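Local coordinates for RagB/SusD family nutrient uptake outer membrane protein (PDB 7KV2) that binds glycans, probably beta-glucans, at the outer membrane of the gut bacterium Bacteroides thetaiotaomicron as a SusD-family surface protein, at residues T301-D313 / L362-L375. Sequence-based numbering, arbitrary orientation.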
ATOM      1  N   THR A 301      14.942   4.638  -1.972  1.00 14.83           N
ATOM      2  CA  THR A 301      15.930   5.533  -1.315  1.00 15.18           C
ATOM      3  C   THR A 301      15.635   5.515   0.192  1.00 14.89           C
ATOM      4  O   THR A 301      16.579   5.449   1.009  1.00 16.75           O
ATOM      5  CB  THR A 301      15.902   6.951  -1.895  1.00 18.06           C
ATOM      6  OG1 THR A 301      16.346   6.914  -3.267  1.00 18.05           O
ATOM      7  CG2 THR A 301      16.804   7.869  -1.091  1.00 18.09           C
ATOM      8  N   LEU A 302      14.370   5.599   0.583  1.00 15.72           N
ATOM      9  CA  LEU A 302      13.989   5.693   2.029  1.00 15.55           C
ATOM     10  C   LEU A 302      14.502   4.487   2.818  1.00 15.77           C
ATOM     11  O   LEU A 302      15.110   4.721   3.886  1.00 16.26           O
ATOM     12  CB  LEU A 302      12.473   5.791   2.162  1.00 15.97           C
ATOM     13  CG  LEU A 302      11.899   7.117   1.674  1.00 17.82           C
ATOM     14  CD1 LEU A 302      10.388   7.088   1.591  1.00 16.86           C
ATOM     15  CD2 LEU A 302      12.339   8.249   2.581  1.00 21.87           C
ATOM     16  N   ILE A 303      14.434   3.265   2.270  1.00 15.45           N
ATOM     17  CA  ILE A 303      14.523   2.016   3.091  1.00 14.22           C
ATOM     18  C   ILE A 303      15.751   1.164   2.750  1.00 15.25           C
ATOM     19  O   ILE A 303      15.883   0.089   3.321  1.00 15.21           O
ATOM     20  CB  ILE A 303      13.215   1.232   2.918  1.00 15.18           C
ATOM     21  CG1 ILE A 303      13.122   0.691   1.484  1.00 16.79           C
ATOM     22  CG2 ILE A 303      12.011   2.079   3.324  1.00 14.95           C
ATOM     23  CD1 ILE A 303      12.030  -0.316   1.255  1.00 17.68           C
ATOM     24  N   SER A 304      16.677   1.664   1.936  1.00 14.09           N
ATOM     25  CA  SER A 304      17.940   0.953   1.627  1.00 14.34           C
ATOM     26  C   SER A 304      19.050   1.416   2.559  1.00 15.81           C
ATOM     27  O   SER A 304      18.938   2.463   3.206  1.00 15.81           O
ATOM     28  CB  SER A 304      18.215   1.132   0.181  1.00 15.43           C
ATOM     29  OG  SER A 304      17.143   0.524  -0.556  1.00 15.59           O
ATOM     30  N   PRO A 305      20.109   0.609   2.716  1.00 15.44           N
ATOM     31  CA  PRO A 305      21.105   0.831   3.764  1.00 17.16           C
ATOM     32  C   PRO A 305      21.872   2.129   3.484  1.00 17.44           C
ATOM     33  O   PRO A 305      22.212   2.467   2.373  1.00 17.59           O
ATOM     34  CB  PRO A 305      22.068  -0.345   3.721  1.00 15.92           C
ATOM     35  CG  PRO A 305      21.445  -1.324   2.760  1.00 17.53           C
ATOM     36  CD  PRO A 305      20.397  -0.599   1.932  1.00 16.09           C
ATOM     37  N   TYR A 306      22.119   2.866   4.558  1.00 18.23           N
ATOM     38  CA  TYR A 306      22.819   4.161   4.508  1.00 16.53           C
ATOM     39  C   TYR A 306      24.294   3.931   4.150  1.00 16.79           C
ATOM     40  O   TYR A 306      24.997   3.110   4.825  1.00 16.44           O
ATOM     41  CB  TYR A 306      22.640   4.852   5.860  1.00 19.03           C
ATOM     42  CG  TYR A 306      22.986   6.326   5.872  1.00 18.43           C
ATOM     43  CD1 TYR A 306      22.374   7.213   5.017  1.00 18.64           C
ATOM     44  CD2 TYR A 306      23.900   6.829   6.802  1.00 18.21           C
ATOM     45  CE1 TYR A 306      22.646   8.575   5.063  1.00 18.88           C
ATOM     46  CE2 TYR A 306      24.170   8.181   6.868  1.00 18.07           C
ATOM     47  CZ  TYR A 306      23.530   9.051   6.017  1.00 19.37           C
ATOM     48  OH  TYR A 306      23.786  10.382   6.068  1.00 19.75           O
ATOM     49  N   ILE A 307      24.735   4.623   3.100  1.00 15.06           N
ATOM     50  CA  ILE A 307      26.123   4.609   2.561  1.00 15.78           C
ATOM     51  C   ILE A 307      26.549   3.155   2.309  1.00 18.35           C
ATOM     52  O   ILE A 307      27.724   2.767   2.565  1.00 18.23           O
ATOM     53  CB  ILE A 307      27.097   5.392   3.439  1.00 17.51           C
ATOM     54  CG1 ILE A 307      26.409   6.625   4.051  1.00 19.70           C
ATOM     55  CG2 ILE A 307      28.324   5.759   2.627  1.00 17.64           C
ATOM     56  CD1 ILE A 307      27.314   7.435   4.964  1.00 20.82           C
ATOM     57  N   TRP A 308      25.605   2.366   1.796  1.00 16.64           N
ATOM     58  CA  TRP A 308      25.930   1.062   1.154  1.00 17.02           C
ATOM     59  C   TRP A 308      26.899   1.311   0.001  1.00 17.37           C
ATOM     60  O   TRP A 308      26.748   2.275  -0.748  1.00 17.17           O
ATOM     61  CB  TRP A 308      24.647   0.389   0.663  1.00 17.16           C
ATOM     62  CG  TRP A 308      24.889  -0.933   0.011  1.00 18.47           C
ATOM     63  CD1 TRP A 308      24.953  -1.175  -1.326  1.00 18.07           C
ATOM     64  CD2 TRP A 308      25.118  -2.186   0.668  1.00 17.68           C
ATOM     65  NE1 TRP A 308      25.147  -2.515  -1.541  1.00 18.55           N
ATOM     66  CE2 TRP A 308      25.283  -3.158  -0.348  1.00 17.40           C
ATOM     67  CE3 TRP A 308      25.121  -2.610   1.997  1.00 16.69           C
ATOM     68  CZ2 TRP A 308      25.521  -4.498  -0.053  1.00 17.24           C
ATOM     69  CZ3 TRP A 308      25.339  -3.938   2.284  1.00 19.30           C
ATOM     70  CH2 TRP A 308      25.574  -4.862   1.266  1.00 18.30           C
ATOM     71  N   PRO A 309      27.922   0.450  -0.184  1.00 18.98           N
ATOM     72  CA  PRO A 309      28.725   0.512  -1.410  1.00 19.97           C
ATOM     73  C   PRO A 309      27.917   0.075  -2.659  1.00 21.38           C
ATOM     74  O   PRO A 309      27.833  -1.108  -2.943  1.00 21.54           O
ATOM     75  CB  PRO A 309      29.889  -0.414  -1.048  1.00 21.79           C
ATOM     76  CG  PRO A 309      29.298  -1.421  -0.075  1.00 21.13           C
ATOM     77  CD  PRO A 309      28.351  -0.588   0.768  1.00 19.69           C
ATOM     78  N   ASN A 310      27.377   1.060  -3.363  1.00 21.36           N
ATOM     79  CA  ASN A 310      26.576   0.936  -4.608  1.00 22.25           C
ATOM     80  C   ASN A 310      27.175  -0.152  -5.525  1.00 24.14           C
ATOM     81  O   ASN A 310      28.391  -0.101  -5.863  1.00 21.84           O
ATOM     82  CB  ASN A 310      26.460   2.281  -5.315  1.00 24.59           C
ATOM     83  CG  ASN A 310      25.354   3.147  -4.774  1.00 24.06           C
ATOM     84  OD1 ASN A 310      24.699   2.779  -3.797  1.00 20.91           O
ATOM     85  ND2 ASN A 310      25.157   4.290  -5.408  1.00 23.76           N
ATOM     86  N   GLY A 311      26.335  -1.097  -5.915  1.00 23.65           N
ATOM     87  CA  GLY A 311      26.671  -2.184  -6.856  1.00 23.64           C
ATOM     88  C   GLY A 311      27.063  -3.460  -6.162  1.00 23.55           C
ATOM     89  O   GLY A 311      26.951  -4.532  -6.818  1.00 22.87           O
ATOM     90  N   THR A 312      27.503  -3.412  -4.896  1.00 22.60           N
ATOM     91  CA  THR A 312      27.805  -4.622  -4.099  1.00 22.86           C
ATOM     92  C   THR A 312      26.523  -5.467  -3.970  1.00 24.00           C
ATOM     93  O   THR A 312      25.474  -4.928  -3.497  1.00 20.11           O
ATOM     94  CB  THR A 312      28.458  -4.269  -2.759  1.00 24.60           C
ATOM     95  OG1 THR A 312      29.667  -3.553  -3.025  1.00 25.23           O
ATOM     96  CG2 THR A 312      28.808  -5.475  -1.924  1.00 26.50           C
ATOM     97  N   ASP A 313      26.551  -6.713  -4.448  1.00 21.03           N
ATOM     98  CA  ASP A 313      25.353  -7.595  -4.484  1.00 21.60           C
ATOM     99  C   ASP A 313      24.231  -6.915  -5.290  1.00 20.39           C
ATOM    100  O   ASP A 313      23.044  -7.287  -5.097  1.00 18.55           O
ATOM    101  CB  ASP A 313      24.906  -7.963  -3.053  1.00 22.58           C
ATOM    102  CG  ASP A 313      23.986  -9.176  -2.994  1.00 26.70           C
ATOM    103  OD1 ASP A 313      24.194 -10.091  -3.799  1.00 24.82           O
ATOM    104  OD2 ASP A 313      23.018  -9.185  -2.184  1.00 23.33           O
ATOM    105  N   LEU A 362      34.565  -4.079   3.538  1.00 40.70           N
ATOM    106  CA  LEU A 362      33.502  -3.067   3.325  1.00 33.76           C
ATOM    107  C   LEU A 362      32.593  -3.025   4.552  1.00 29.62           C
ATOM    108  O   LEU A 362      32.423  -4.077   5.234  1.00 28.47           O
ATOM    109  CB  LEU A 362      32.705  -3.427   2.069  1.00 34.82           C
ATOM    110  CG  LEU A 362      33.472  -3.378   0.753  1.00 35.46           C
ATOM    111  CD1 LEU A 362      32.708  -4.126  -0.318  1.00 35.40           C
ATOM    112  CD2 LEU A 362      33.719  -1.932   0.337  1.00 38.50           C
ATOM    113  N   SER A 363      31.977  -1.875   4.783  1.00 26.62           N
ATOM    114  CA  SER A 363      30.846  -1.727   5.728  1.00 23.20           C
ATOM    115  C   SER A 363      29.799  -0.798   5.089  1.00 20.97           C
ATOM    116  O   SER A 363      30.131  -0.049   4.160  1.00 21.58           O
ATOM    117  CB  SER A 363      31.314  -1.208   7.064  1.00 25.64           C
ATOM    118  OG  SER A 363      31.854   0.100   6.922  1.00 29.02           O
ATOM    119  N   TYR A 364      28.580  -0.824   5.593  1.00 19.81           N
ATOM    120  CA  TYR A 364      27.637   0.305   5.411  1.00 19.03           C
ATOM    121  C   TYR A 364      27.583   1.032   6.758  1.00 17.68           C
ATOM    122  O   TYR A 364      28.140   0.488   7.712  1.00 20.77           O
ATOM    123  CB  TYR A 364      26.278  -0.140   4.851  1.00 16.05           C
ATOM    124  CG  TYR A 364      25.399  -0.915   5.795  1.00 17.37           C
ATOM    125  CD1 TYR A 364      25.507  -2.286   5.896  1.00 18.38           C
ATOM    126  CD2 TYR A 364      24.430  -0.301   6.571  1.00 16.52           C
ATOM    127  CE1 TYR A 364      24.730  -3.016   6.765  1.00 17.39           C
ATOM    128  CE2 TYR A 364      23.633  -1.020   7.443  1.00 16.48           C
ATOM    129  CZ  TYR A 364      23.799  -2.381   7.568  1.00 17.73           C
ATOM    130  OH  TYR A 364      23.039  -3.150   8.387  1.00 16.53           O
ATOM    131  N   THR A 365      26.848   2.132   6.819  1.00 17.73           N
ATOM    132  CA  THR A 365      26.626   2.954   8.023  1.00 17.95           C
ATOM    133  C   THR A 365      25.307   2.552   8.689  1.00 17.81           C
ATOM    134  O   THR A 365      24.243   2.905   8.188  1.00 17.32           O
ATOM    135  CB  THR A 365      26.741   4.443   7.682  1.00 19.82           C
ATOM    136  OG1 THR A 365      28.054   4.660   7.150  1.00 18.79           O
ATOM    137  CG2 THR A 365      26.542   5.305   8.909  1.00 19.16           C
ATOM    138  N   THR A 366      25.398   1.763   9.759  1.00 18.42           N
ATOM    139  CA  THR A 366      24.215   1.309  10.517  1.00 18.87           C
ATOM    140  C   THR A 366      23.572   2.557  11.120  1.00 18.63           C
ATOM    141  O   THR A 366      24.329   3.469  11.541  1.00 21.25           O
ATOM    142  CB  THR A 366      24.569   0.244  11.572  1.00 20.38           C
ATOM    143  OG1 THR A 366      25.454   0.770  12.580  1.00 19.14           O
ATOM    144  CG2 THR A 366      25.204  -0.988  10.945  1.00 20.05           C
ATOM    145  N   ARG A 367      22.256   2.626  11.103  1.00 16.51           N
ATOM    146  CA  ARG A 367      21.531   3.772  11.695  1.00 20.98           C
ATOM    147  C   ARG A 367      20.656   3.261  12.837  1.00 20.29           C
ATOM    148  O   ARG A 367      20.859   2.148  13.301  1.00 18.91           O
ATOM    149  CB  ARG A 367      20.779   4.500  10.589  1.00 22.70           C
ATOM    150  CG  ARG A 367      21.686   5.326   9.707  1.00 23.56           C
ATOM    151  CD  ARG A 367      20.871   6.272   8.833  1.00 22.98           C
ATOM    152  NE  ARG A 367      21.327   7.628   8.991  1.00 20.82           N
ATOM    153  CZ  ARG A 367      20.754   8.670   8.449  1.00 22.94           C
ATOM    154  NH1 ARG A 367      19.684   8.505   7.692  1.00 20.59           N
ATOM    155  NH2 ARG A 367      21.268   9.875   8.639  1.00 22.55           N
ATOM    156  N   TYR A 368      19.718   4.074  13.292  1.00 19.49           N
ATOM    157  CA  TYR A 368      18.877   3.738  14.443  1.00 19.90           C
ATOM    158  C   TYR A 368      18.079   2.474  14.121  1.00 20.10           C
ATOM    159  O   TYR A 368      17.555   2.339  12.999  1.00 17.95           O
ATOM    160  CB  TYR A 368      18.024   4.961  14.744  1.00 21.32           C
ATOM    161  CG  TYR A 368      17.113   4.798  15.917  1.00 21.46           C
ATOM    162  CD1 TYR A 368      17.578   4.299  17.128  1.00 24.08           C
ATOM    163  CD2 TYR A 368      15.770   5.097  15.799  1.00 22.11           C
ATOM    164  CE1 TYR A 368      16.704   4.126  18.201  1.00 23.73           C
ATOM    165  CE2 TYR A 368      14.905   4.951  16.866  1.00 24.88           C
ATOM    166  CZ  TYR A 368      15.377   4.458  18.068  1.00 23.95           C
ATOM    167  OH  TYR A 368      14.486   4.291  19.081  1.00 25.43           O
ATOM    168  N   GLN A 369      18.005   1.549  15.069  1.00 19.04           N
ATOM    169  CA  GLN A 369      17.214   0.300  14.950  1.00 19.37           C
ATOM    170  C   GLN A 369      17.757  -0.609  13.841  1.00 18.40           C
ATOM    171  O   GLN A 369      17.061  -1.562  13.492  1.00 18.60           O
ATOM    172  CB  GLN A 369      15.723   0.623  14.795  1.00 19.55           C
ATOM    173  CG  GLN A 369      15.213   1.508  15.926  1.00 20.01           C
ATOM    174  CD  GLN A 369      13.783   1.975  15.723  1.00 22.19           C
ATOM    175  OE1 GLN A 369      13.368   2.321  14.599  1.00 18.67           O
ATOM    176  NE2 GLN A 369      13.042   2.088  16.823  1.00 19.75           N
ATOM    177  N   ASP A 370      19.033  -0.506  13.505  1.00 17.34           N
ATOM    178  CA  ASP A 370      19.677  -1.386  12.497  1.00 17.43           C
ATOM    179  C   ASP A 370      19.562  -2.842  12.940  1.00 19.01           C
ATOM    180  O   ASP A 370      19.761  -3.133  14.140  1.00 18.84           O
ATOM    181  CB  ASP A 370      21.164  -1.085  12.311  1.00 17.86           C
ATOM    182  CG  ASP A 370      21.803  -1.985  11.253  1.00 19.12           C
ATOM    183  OD1 ASP A 370      21.549  -1.743  10.050  1.00 17.06           O
ATOM    184  OD2 ASP A 370      22.540  -2.923  11.635  1.00 20.76           O
ATOM    185  N   THR A 371      19.217  -3.736  12.020  1.00 16.70           N
ATOM    186  CA  THR A 371      19.176  -5.190  12.303  1.00 17.71           C
ATOM    187  C   THR A 371      20.130  -5.944  11.379  1.00 17.49           C
ATOM    188  O   THR A 371      20.274  -7.179  11.588  1.00 19.88           O
ATOM    189  CB  THR A 371      17.766  -5.743  12.093  1.00 17.39           C
ATOM    190  OG1 THR A 371      17.451  -5.497  10.717  1.00 17.02           O
ATOM    191  CG2 THR A 371      16.768  -5.089  13.017  1.00 18.41           C
ATOM    192  N   GLY A 372      20.678  -5.297  10.347  1.00 17.31           N
ATOM    193  CA  GLY A 372      21.380  -6.026   9.264  1.00 18.04           C
ATOM    194  C   GLY A 372      20.443  -6.467   8.139  1.00 17.53           C
ATOM    195  O   GLY A 372      20.949  -6.863   7.057  1.00 16.54           O
ATOM    196  N   PHE A 373      19.118  -6.372   8.326  1.00 15.73           N
ATOM    197  CA  PHE A 373      18.116  -6.777   7.315  1.00 16.62           C
ATOM    198  C   PHE A 373      17.390  -5.552   6.794  1.00 15.46           C
ATOM    199  O   PHE A 373      16.990  -4.653   7.621  1.00 14.96           O
ATOM    200  CB  PHE A 373      17.072  -7.734   7.886  1.00 16.36           C
ATOM    201  CG  PHE A 373      17.612  -9.059   8.383  1.00 18.16           C
ATOM    202  CD1 PHE A 373      17.879 -10.091   7.500  1.00 19.43           C
ATOM    203  CD2 PHE A 373      17.808  -9.279   9.738  1.00 21.24           C
ATOM    204  CE1 PHE A 373      18.364 -11.306   7.960  1.00 20.19           C
ATOM    205  CE2 PHE A 373      18.229 -10.528  10.201  1.00 23.76           C
ATOM    206  CZ  PHE A 373      18.539 -11.523   9.305  1.00 20.31           C
ATOM    207  N   PHE A 374      17.136  -5.555   5.498  1.00 16.02           N
ATOM    208  CA  PHE A 374      16.331  -4.521   4.807  1.00 15.71           C
ATOM    209  C   PHE A 374      15.242  -5.181   3.974  1.00 14.07           C
ATOM    210  O   PHE A 374      15.338  -6.390   3.671  1.00 14.11           O
ATOM    211  CB  PHE A 374      17.245  -3.573   4.011  1.00 16.06           C
ATOM    212  CG  PHE A 374      18.249  -2.848   4.877  1.00 15.42           C
ATOM    213  CD1 PHE A 374      19.427  -3.462   5.261  1.00 14.39           C
ATOM    214  CD2 PHE A 374      17.945  -1.608   5.419  1.00 15.46           C
ATOM    215  CE1 PHE A 374      20.303  -2.829   6.124  1.00 15.01           C
ATOM    216  CE2 PHE A 374      18.841  -0.971   6.262  1.00 17.31           C
ATOM    217  CZ  PHE A 374      20.033  -1.575   6.597  1.00 15.59           C
ATOM    218  N   LEU A 375      14.218  -4.404   3.634  1.00 14.08           N
ATOM    219  CA  LEU A 375      13.024  -4.924   2.924  1.00 14.35           C
ATOM    220  C   LEU A 375      13.412  -5.096   1.454  1.00 13.45           C
ATOM    221  O   LEU A 375      13.425  -4.123   0.671  1.00 15.01           O
ATOM    222  CB  LEU A 375      11.853  -3.963   3.094  1.00 13.56           C
ATOM    223  CG  LEU A 375      10.559  -4.386   2.403  1.00 14.54           C
ATOM    224  CD1 LEU A 375      10.000  -5.656   3.023  1.00 15.71           C
ATOM    225  CD2 LEU A 375       9.532  -3.276   2.500  1.00 14.58           C
TER
HETATM  226  O   HOH W   1      14.331  -1.750   4.631  1.00 14.49           O
HETATM  227  O   HOH W   2      21.757   2.063   7.283  1.00 18.22           O
HETATM  228  O   HOH W   3      29.291   3.408   5.081  1.00 21.94           O
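The loop following helix 299-303 is tied to 362-375 by a single direct backbone hydrogen bond, T365 N to Y306 O (2.9 Å), at the type II turn 305-308, and by two backbone-bridging waters, one between Y306 N and T365 O, the other between I303 O and L375 N. Y306 and R367 carry the outer part of the contact. The guanidinium lies flat over one ring face, its plane tilted 13° from the ring and CZ 3.7 Å from the ring centroid, a cation-pi stack; CD rests over the same face. With CG anti to the backbone N (chi1 -165°), the tyrosine turns its ring under the arginine, while CG1 of I307 lies over the opposite face. NH1 of R367 also donates to W319 O, and NH2 meets a bound molecule probably from the crystallisation liquor. With Y306 replaced by an alanine, the guanidinium would probably lose the face it stacks on and, held mainly through W319 O, turn more easily. Deeper in, P305, compact and rigid, fills the corner where two rings meet: CB sits over a face of Y364, 4.1 Å from its centroid, and CG over a face of F374 at 3.9 Å. Y364 suits its place by being amphipathic, for its ring packs against P305 and W308 CE3 while its hydroxyl donates to the syn lone pair of D370 OD1 (2.6 Å). The W308 indole is held by its own loop, NE1 donating to T312 O in the ring plane. F374 belongs to strand 373-375, antiparallel to 343-345, whose W344 also touches P305 and F374; proline-aromatic CH-pi packing thus joins the loop to this small sheet within the SusD-family region.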